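Local coordinates for pentacotripeptide-repeat region of PRORP domain-containing protein (Brachypodium distachyon, PDB 4ME2) that probably binds RNA in a sequence-specific manner, as a chloroplast pentatricopeptide repeat protein associated with group II introns, at residues Ser44-Lys57 with Asp84-His97. Residues are numbered along the deposited sequence; the frame is centred on the assembly and turned at random.
Sequences SLSTEAIHAVQALK and DLLAAMAELQRQGH
Asp-84 OD1 is gripped twice, by a very short hydrogen bond from Ser-46 OG (2.5 Å) and by a water that donates to it from 3.0 Å. The same water accepts from Ser-46 N and donates to Ser-44 O, tying the loop before the helix to the carboxylate. Ser-46 illustrates how a helix start can be fixed by one hydroxyl doing double duty: its OG, as the N-cap, also accepts from Ala-49 N at 3.2 Å. The nearby carboxylate of Glu-48 adds a like charge, which the hydroxyl and water probably help Asp-84 to tolerate.

Beyond this polar end, small residues let the backbones close in. Ala-49 and Ala-88 bring their CA atoms to 5.0 Å, and the short helical segments approach to 8.6 Å between axes, crossing at -49°. With CG1 anti to the backbone N (chi1 168°), Val-53 divides its two methyls: CG2 rests on Ala-88 CB at 3.8 Å, while CG1 meets Leu-92 CD2 at 3.8 Å. Leu-92 turns its other methyl, CD1, to Leu-56 CD2. On the opposite flank, Leu-45 lies across Glu-91 at about a right angle, its CD1 3.6 Å from Glu-91 CD. Arg-94 holds that carboxylate side-on, NE to OE1 and NH2 to OE2. An alanine in place of Glu-91 would probably strip Leu-45 CD1 of its cover and leave the Arg-94 guanidinium without its mate. Farther along, Lys-57 crosses the His-97 side chain at about a right angle, just past the Schellman turn at Gly-96.

Such packing suits a helical-hairpin solenoid: helix 66-77 underlies the pair, taking Leu-56 on Ala-72 and both Ala-52 and Leu-85 on Leu-77, while Met-89 and Gln-93 extend the stack to helix 118-126.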
ATOM      1  N   SER A  44      -7.788  21.032   3.205  1.00 40.76           N
ATOM      2  CA  SER A  44      -8.993  21.844   2.869  1.00 39.45           C
ATOM      3  C   SER A  44     -10.258  20.990   2.912  1.00 37.16           C
ATOM      4  O   SER A  44     -10.594  20.299   1.945  1.00 37.65           O
ATOM      5  CB  SER A  44      -8.830  22.502   1.496  1.00 40.87           C
ATOM      6  OG  SER A  44      -8.505  21.542   0.505  1.00 43.51           O
ATOM      7  N   LEU A  45     -10.942  21.035   4.050  1.00 34.36           N
ATOM      8  CA  LEU A  45     -12.178  20.291   4.244  1.00 32.00           C
ATOM      9  C   LEU A  45     -13.391  21.066   3.764  1.00 30.37           C
ATOM     10  O   LEU A  45     -13.705  22.137   4.285  1.00 30.69           O
ATOM     11  CB  LEU A  45     -12.375  19.960   5.717  1.00 31.97           C
ATOM     12  CG  LEU A  45     -11.770  18.679   6.266  1.00 32.35           C
ATOM     13  CD1 LEU A  45     -12.118  18.602   7.741  1.00 32.40           C
ATOM     14  CD2 LEU A  45     -12.291  17.466   5.513  1.00 30.83           C
ATOM     15  N   SER A  46     -14.090  20.513   2.786  1.00 27.80           N
ATOM     16  CA  SER A  46     -15.328  21.111   2.323  1.00 26.63           C
ATOM     17  C   SER A  46     -16.501  20.681   3.190  1.00 26.02           C
ATOM     18  O   SER A  46     -16.390  19.764   4.006  1.00 25.07           O
ATOM     19  CB  SER A  46     -15.595  20.693   0.888  1.00 26.47           C
ATOM     20  OG  SER A  46     -15.767  19.287   0.818  1.00 25.62           O
ATOM     21  N   THR A  47     -17.637  21.336   2.992  1.00 25.01           N
ATOM     22  CA  THR A  47     -18.862  20.944   3.667  1.00 25.75           C
ATOM     23  C   THR A  47     -19.195  19.473   3.415  1.00 25.94           C
ATOM     24  O   THR A  47     -19.472  18.723   4.351  1.00 25.44           O
ATOM     25  CB  THR A  47     -20.036  21.817   3.214  1.00 26.73           C
ATOM     26  OG1 THR A  47     -19.771  23.177   3.576  1.00 27.67           O
ATOM     27  CG2 THR A  47     -21.331  21.359   3.869  1.00 27.30           C
ATOM     28  N   GLU A  48     -19.155  19.057   2.155  1.00 26.08           N
ATOM     29  CA  GLU A  48     -19.504  17.675   1.831  1.00 26.41           C
ATOM     30  C   GLU A  48     -18.515  16.659   2.408  1.00 25.36           C
ATOM     31  O   GLU A  48     -18.923  15.570   2.809  1.00 25.15           O
ATOM     32  CB  GLU A  48     -19.742  17.457   0.327  1.00 28.13           C
ATOM     33  CG  GLU A  48     -18.945  18.347  -0.609  1.00 30.25           C
ATOM     34  CD  GLU A  48     -19.417  19.791  -0.596  1.00 30.83           C
ATOM     35  OE1 GLU A  48     -20.609  20.058  -0.856  1.00 33.79           O
ATOM     36  OE2 GLU A  48     -18.583  20.667  -0.329  1.00 30.58           O
ATOM     37  N   ALA A  49     -17.228  17.007   2.454  1.00 24.49           N
ATOM     38  CA  ALA A  49     -16.226  16.121   3.055  1.00 24.41           C
ATOM     39  C   ALA A  49     -16.480  15.958   4.550  1.00 24.48           C
ATOM     40  O   ALA A  49     -16.488  14.839   5.066  1.00 23.79           O
ATOM     41  CB  ALA A  49     -14.820  16.631   2.802  1.00 24.42           C
ATOM     42  N   ILE A  50     -16.698  17.077   5.242  1.00 24.91           N
ATOM     43  CA  ILE A  50     -16.997  17.040   6.676  1.00 25.32           C
ATOM     44  C   ILE A  50     -18.201  16.149   6.975  1.00 25.50           C
ATOM     45  O   ILE A  50     -18.151  15.299   7.873  1.00 24.73           O
ATOM     46  CB  ILE A  50     -17.219  18.453   7.260  1.00 26.24           C
ATOM     47  CG1 ILE A  50     -15.888  19.206   7.310  1.00 27.52           C
ATOM     48  CG2 ILE A  50     -17.831  18.371   8.655  1.00 26.74           C
ATOM     49  CD1 ILE A  50     -15.979  20.608   7.871  1.00 28.04           C
ATOM     50  N   HIS A  51     -19.282  16.342   6.221  1.00 25.78           N
ATOM     51  CA  HIS A  51     -20.479  15.522   6.383  1.00 26.17           C
ATOM     52  C   HIS A  51     -20.180  14.063   6.171  1.00 25.10           C
ATOM     53  O   HIS A  51     -20.653  13.216   6.928  1.00 24.96           O
ATOM     54  CB  HIS A  51     -21.603  15.986   5.457  1.00 29.06           C
ATOM     55  CG  HIS A  51     -22.348  17.201   5.960  1.00 31.71           C
ATOM     56  ND1 HIS A  51     -23.012  18.039   5.137  1.00 33.42           N
ATOM     57  CD2 HIS A  51     -22.512  17.706   7.250  1.00 33.27           C
ATOM     58  CE1 HIS A  51     -23.575  19.025   5.860  1.00 33.34           C
ATOM     59  NE2 HIS A  51     -23.268  18.821   7.154  1.00 34.07           N
ATOM     60  N   ALA A  52     -19.376  13.761   5.149  1.00 23.78           N
ATOM     61  CA  ALA A  52     -19.033  12.378   4.822  1.00 23.25           C
ATOM     62  C   ALA A  52     -18.181  11.721   5.908  1.00 22.70           C
ATOM     63  O   ALA A  52     -18.380  10.546   6.231  1.00 23.08           O
ATOM     64  CB  ALA A  52     -18.337  12.305   3.471  1.00 22.84           C
ATOM     65  N   VAL A  53     -17.243  12.476   6.470  1.00 23.27           N
ATOM     66  CA  VAL A  53     -16.422  11.973   7.572  1.00 22.96           C
ATOM     67  C   VAL A  53     -17.314  11.664   8.768  1.00 23.76           C
ATOM     68  O   VAL A  53     -17.189  10.610   9.399  1.00 22.94           O
ATOM     69  CB  VAL A  53     -15.321  12.979   7.979  1.00 23.03           C
ATOM     70  CG1 VAL A  53     -14.666  12.577   9.299  1.00 22.81           C
ATOM     71  CG2 VAL A  53     -14.272  13.091   6.883  1.00 22.48           C
ATOM     72  N   GLN A  54     -18.232  12.571   9.079  1.00 24.24           N
ATOM     73  CA  GLN A  54     -19.097  12.335  10.230  1.00 25.25           C
ATOM     74  C   GLN A  54     -20.012  11.130  10.033  1.00 24.64           C
ATOM     75  O   GLN A  54     -20.204  10.338  10.957  1.00 24.18           O
ATOM     76  CB  GLN A  54     -19.850  13.605  10.633  1.00 27.13           C
ATOM     77  CG  GLN A  54     -18.930  14.636  11.281  1.00 28.98           C
ATOM     78  CD  GLN A  54     -18.121  14.064  12.441  1.00 31.17           C
ATOM     79  OE1 GLN A  54     -18.674  13.700  13.477  1.00 33.98           O
ATOM     80  NE2 GLN A  54     -16.804  13.981  12.266  1.00 31.10           N
ATOM     81  N   ALA A  55     -20.547  10.980   8.824  1.00 23.77           N
ATOM     82  CA  ALA A  55     -21.393   9.836   8.491  1.00 24.27           C
ATOM     83  C   ALA A  55     -20.636   8.515   8.613  1.00 23.58           C
ATOM     84  O   ALA A  55     -21.161   7.549   9.163  1.00 24.32           O
ATOM     85  CB  ALA A  55     -21.983   9.989   7.096  1.00 24.50           C
ATOM     86  N   LEU A  56     -19.406   8.467   8.103  1.00 22.41           N
ATOM     87  CA  LEU A  56     -18.628   7.234   8.167  1.00 21.77           C
ATOM     88  C   LEU A  56     -18.354   6.837   9.618  1.00 21.76           C
ATOM     89  O   LEU A  56     -18.439   5.663   9.970  1.00 21.95           O
ATOM     90  CB  LEU A  56     -17.321   7.358   7.375  1.00 21.37           C
ATOM     91  CG  LEU A  56     -16.443   6.102   7.333  1.00 21.11           C
ATOM     92  CD1 LEU A  56     -17.248   4.878   6.935  1.00 21.27           C
ATOM     93  CD2 LEU A  56     -15.258   6.291   6.396  1.00 20.90           C
ATOM     94  N   LYS A  57     -18.026   7.821  10.449  1.00 22.07           N
ATOM     95  CA  LYS A  57     -17.826   7.582  11.879  1.00 22.57           C
ATOM     96  C   LYS A  57     -19.125   7.092  12.542  1.00 23.23           C
ATOM     97  O   LYS A  57     -19.124   6.099  13.271  1.00 23.07           O
ATOM     98  CB  LYS A  57     -17.256   8.838  12.556  1.00 22.78           C
ATOM     99  CG  LYS A  57     -15.801   9.117  12.181  1.00 23.41           C
ATOM    100  CD  LYS A  57     -15.371  10.561  12.427  1.00 24.89           C
ATOM    101  CE  LYS A  57     -15.435  10.949  13.894  1.00 26.25           C
ATOM    102  NZ  LYS A  57     -15.011  12.361  14.108  1.00 27.37           N
ATOM    103  N   ASP A  84     -13.048  16.101  -2.705  1.00 21.74           N
ATOM    104  CA  ASP A  84     -13.746  15.874  -1.441  1.00 22.39           C
ATOM    105  C   ASP A  84     -13.454  14.485  -0.869  1.00 21.55           C
ATOM    106  O   ASP A  84     -13.296  14.326   0.347  1.00 20.65           O
ATOM    107  CB  ASP A  84     -15.249  16.093  -1.612  1.00 23.66           C
ATOM    108  CG  ASP A  84     -15.594  17.535  -1.982  1.00 25.91           C
ATOM    109  OD1 ASP A  84     -14.992  18.467  -1.408  1.00 26.53           O
ATOM    110  OD2 ASP A  84     -16.463  17.738  -2.855  1.00 28.13           O
ATOM    111  N   LEU A  85     -13.368  13.477  -1.734  1.00 20.65           N
ATOM    112  CA  LEU A  85     -13.054  12.130  -1.257  1.00 20.19           C
ATOM    113  C   LEU A  85     -11.664  12.076  -0.629  1.00 19.96           C
ATOM    114  O   LEU A  85     -11.484  11.530   0.465  1.00 19.85           O
ATOM    115  CB  LEU A  85     -13.173  11.091  -2.379  1.00 19.60           C
ATOM    116  CG  LEU A  85     -12.866   9.642  -1.961  1.00 19.96           C
ATOM    117  CD1 LEU A  85     -13.695   9.220  -0.757  1.00 20.51           C
ATOM    118  CD2 LEU A  85     -13.080   8.660  -3.102  1.00 20.08           C
ATOM    119  N   LEU A  86     -10.679  12.628  -1.328  1.00 19.74           N
ATOM    120  CA  LEU A  86      -9.317  12.647  -0.826  1.00 20.60           C
ATOM    121  C   LEU A  86      -9.198  13.499   0.440  1.00 20.42           C
ATOM    122  O   LEU A  86      -8.393  13.186   1.312  1.00 21.25           O
ATOM    123  CB  LEU A  86      -8.343  13.120  -1.909  1.00 21.23           C
ATOM    124  CG  LEU A  86      -8.253  12.240  -3.163  1.00 21.28           C
ATOM    125  CD1 LEU A  86      -7.405  12.919  -4.229  1.00 22.34           C
ATOM    126  CD2 LEU A  86      -7.698  10.860  -2.841  1.00 21.63           C
ATOM    127  N   ALA A  87      -9.994  14.560   0.536  1.00 20.72           N
ATOM    128  CA  ALA A  87      -9.980  15.411   1.734  1.00 21.00           C
ATOM    129  C   ALA A  87     -10.569  14.660   2.923  1.00 20.59           C
ATOM    130  O   ALA A  87     -10.047  14.758   4.035  1.00 21.47           O
ATOM    131  CB  ALA A  87     -10.728  16.718   1.499  1.00 22.37           C
ATOM    132  N   ALA A  88     -11.644  13.912   2.680  1.00 20.05           N
ATOM    133  CA  ALA A  88     -12.267  13.085   3.721  1.00 19.70           C
ATOM    134  C   ALA A  88     -11.297  12.009   4.202  1.00 20.10           C
ATOM    135  O   ALA A  88     -11.150  11.779   5.406  1.00 19.78           O
ATOM    136  CB  ALA A  88     -13.556  12.454   3.218  1.00 19.41           C
ATOM    137  N   MET A  89     -10.634  11.347   3.254  1.00 19.66           N
ATOM    138  CA  MET A  89      -9.613  10.360   3.590  1.00 19.99           C
ATOM    139  C   MET A  89      -8.524  10.961   4.475  1.00 21.01           C
ATOM    140  O   MET A  89      -8.169  10.391   5.507  1.00 21.38           O
ATOM    141  CB  MET A  89      -8.987   9.784   2.316  1.00 20.04           C
ATOM    142  CG  MET A  89      -7.967   8.694   2.573  1.00 20.39           C
ATOM    143  SD  MET A  89      -7.180   8.168   1.043  1.00 21.57           S
ATOM    144  CE  MET A  89      -6.260   9.644   0.628  1.00 22.70           C
ATOM    145  N   ALA A  90      -8.010  12.117   4.071  1.00 20.92           N
ATOM    146  CA  ALA A  90      -6.902  12.748   4.781  1.00 22.01           C
ATOM    147  C   ALA A  90      -7.322  13.198   6.174  1.00 22.14           C
ATOM    148  O   ALA A  90      -6.531  13.134   7.108  1.00 23.34           O
ATOM    149  CB  ALA A  90      -6.347  13.920   3.982  1.00 23.25           C
ATOM    150  N   GLU A  91      -8.559  13.654   6.310  1.00 22.23           N
ATOM    151  CA  GLU A  91      -9.055  14.059   7.622  1.00 22.61           C
ATOM    152  C   GLU A  91      -9.236  12.864   8.555  1.00 21.76           C
ATOM    153  O   GLU A  91      -8.957  12.953   9.754  1.00 22.21           O
ATOM    154  CB  GLU A  91     -10.352  14.845   7.498  1.00 23.02           C
ATOM    155  CG  GLU A  91     -10.967  15.258   8.834  1.00 24.49           C
ATOM    156  CD  GLU A  91     -10.106  16.225   9.644  1.00 25.69           C
ATOM    157  OE1 GLU A  91      -9.061  16.703   9.148  1.00 26.81           O
ATOM    158  OE2 GLU A  91     -10.483  16.520  10.797  1.00 27.00           O
ATOM    159  N   LEU A  92      -9.701  11.744   8.015  1.00 20.98           N
ATOM    160  CA  LEU A  92      -9.782  10.524   8.815  1.00 20.83           C
ATOM    161  C   LEU A  92      -8.387  10.074   9.271  1.00 21.90           C
ATOM    162  O   LEU A  92      -8.216   9.643  10.412  1.00 22.48           O
ATOM    163  CB  LEU A  92     -10.506   9.414   8.051  1.00 19.91           C
ATOM    164  CG  LEU A  92     -12.007   9.611   7.834  1.00 19.44           C
ATOM    165  CD1 LEU A  92     -12.456   8.775   6.648  1.00 19.07           C
ATOM    166  CD2 LEU A  92     -12.832   9.284   9.077  1.00 19.67           C
ATOM    167  N   GLN A  93      -7.401  10.186   8.379  1.00 21.95           N
ATOM    168  CA  GLN A  93      -6.000   9.917   8.713  1.00 23.70           C
ATOM    169  C   GLN A  93      -5.539  10.811   9.863  1.00 24.32           C
ATOM    170  O   GLN A  93      -4.943  10.328  10.828  1.00 25.19           O
ATOM    171  CB  GLN A  93      -5.085  10.155   7.503  1.00 24.03           C
ATOM    172  CG  GLN A  93      -5.147   9.115   6.393  1.00 24.74           C
ATOM    173  CD  GLN A  93      -4.275   9.494   5.202  1.00 25.21           C
ATOM    174  OE1 GLN A  93      -4.749  10.116   4.250  1.00 26.08           O
ATOM    175  NE2 GLN A  93      -2.992   9.139   5.261  1.00 24.65           N
ATOM    176  N   ARG A  94      -5.831  12.108   9.759  1.00 25.25           N
ATOM    177  CA  ARG A  94      -5.379  13.098  10.745  1.00 26.43           C
ATOM    178  C   ARG A  94      -5.977  12.839  12.125  1.00 26.42           C
ATOM    179  O   ARG A  94      -5.292  12.978  13.144  1.00 27.55           O
ATOM    180  CB  ARG A  94      -5.719  14.523  10.287  1.00 27.79           C
ATOM    181  CG  ARG A  94      -5.037  15.616  11.102  1.00 29.90           C
ATOM    182  CD  ARG A  94      -5.669  16.979  10.855  1.00 30.97           C
ATOM    183  NE  ARG A  94      -7.063  17.017  11.288  1.00 32.10           N
ATOM    184  CZ  ARG A  94      -7.456  17.171  12.550  1.00 32.92           C
ATOM    185  NH1 ARG A  94      -6.561  17.307  13.521  1.00 34.41           N
ATOM    186  NH2 ARG A  94      -8.749  17.185  12.843  1.00 32.42           N
ATOM    187  N   GLN A  95      -7.249  12.454  12.146  1.00 25.21           N
ATOM    188  CA  GLN A  95      -7.949  12.132  13.391  1.00 24.86           C
ATOM    189  C   GLN A  95      -7.488  10.805  13.996  1.00 25.16           C
ATOM    190  O   GLN A  95      -7.835  10.486  15.133  1.00 26.05           O
ATOM    191  CB  GLN A  95      -9.464  12.129  13.170  1.00 24.46           C
ATOM    192  CG  GLN A  95     -10.034  13.500  12.838  1.00 24.40           C
ATOM    193  CD  GLN A  95     -11.538  13.504  12.652  1.00 24.92           C
ATOM    194  OE1 GLN A  95     -12.094  14.441  12.079  1.00 26.59           O
ATOM    195  NE2 GLN A  95     -12.207  12.469  13.138  1.00 24.35           N
ATOM    196  N   GLY A  96      -6.701  10.043  13.242  1.00 24.23           N
ATOM    197  CA  GLY A  96      -6.192   8.756  13.715  1.00 23.16           C
ATOM    198  C   GLY A  96      -7.145   7.586  13.525  1.00 22.24           C
ATOM    199  O   GLY A  96      -6.930   6.512  14.091  1.00 22.50           O
ATOM    200  N   HIS A  97      -8.195   7.779  12.728  1.00 21.52           N
ATOM    201  CA  HIS A  97      -9.120   6.692  12.414  1.00 20.78           C
ATOM    202  C   HIS A  97      -8.584   5.907  11.256  1.00 19.79           C
ATOM    203  O   HIS A  97      -9.091   6.008  10.140  1.00 19.31           O
ATOM    204  CB  HIS A  97     -10.508   7.222  12.088  1.00 21.52           C
ATOM    205  CG  HIS A  97     -11.138   7.995  13.212  1.00 22.06           C
ATOM    206  ND1 HIS A  97     -11.455   7.429  14.396  1.00 24.13           N
ATOM    207  CD2 HIS A  97     -11.494   9.332  13.305  1.00 23.08           C
ATOM    208  CE1 HIS A  97     -11.991   8.364  15.202  1.00 24.15           C
ATOM    209  NE2 HIS A  97     -12.015   9.528  14.533  1.00 23.95           N
TER
HETATM  210  O   HOH W   1     -12.948  18.758   0.744  1.00 36.84           O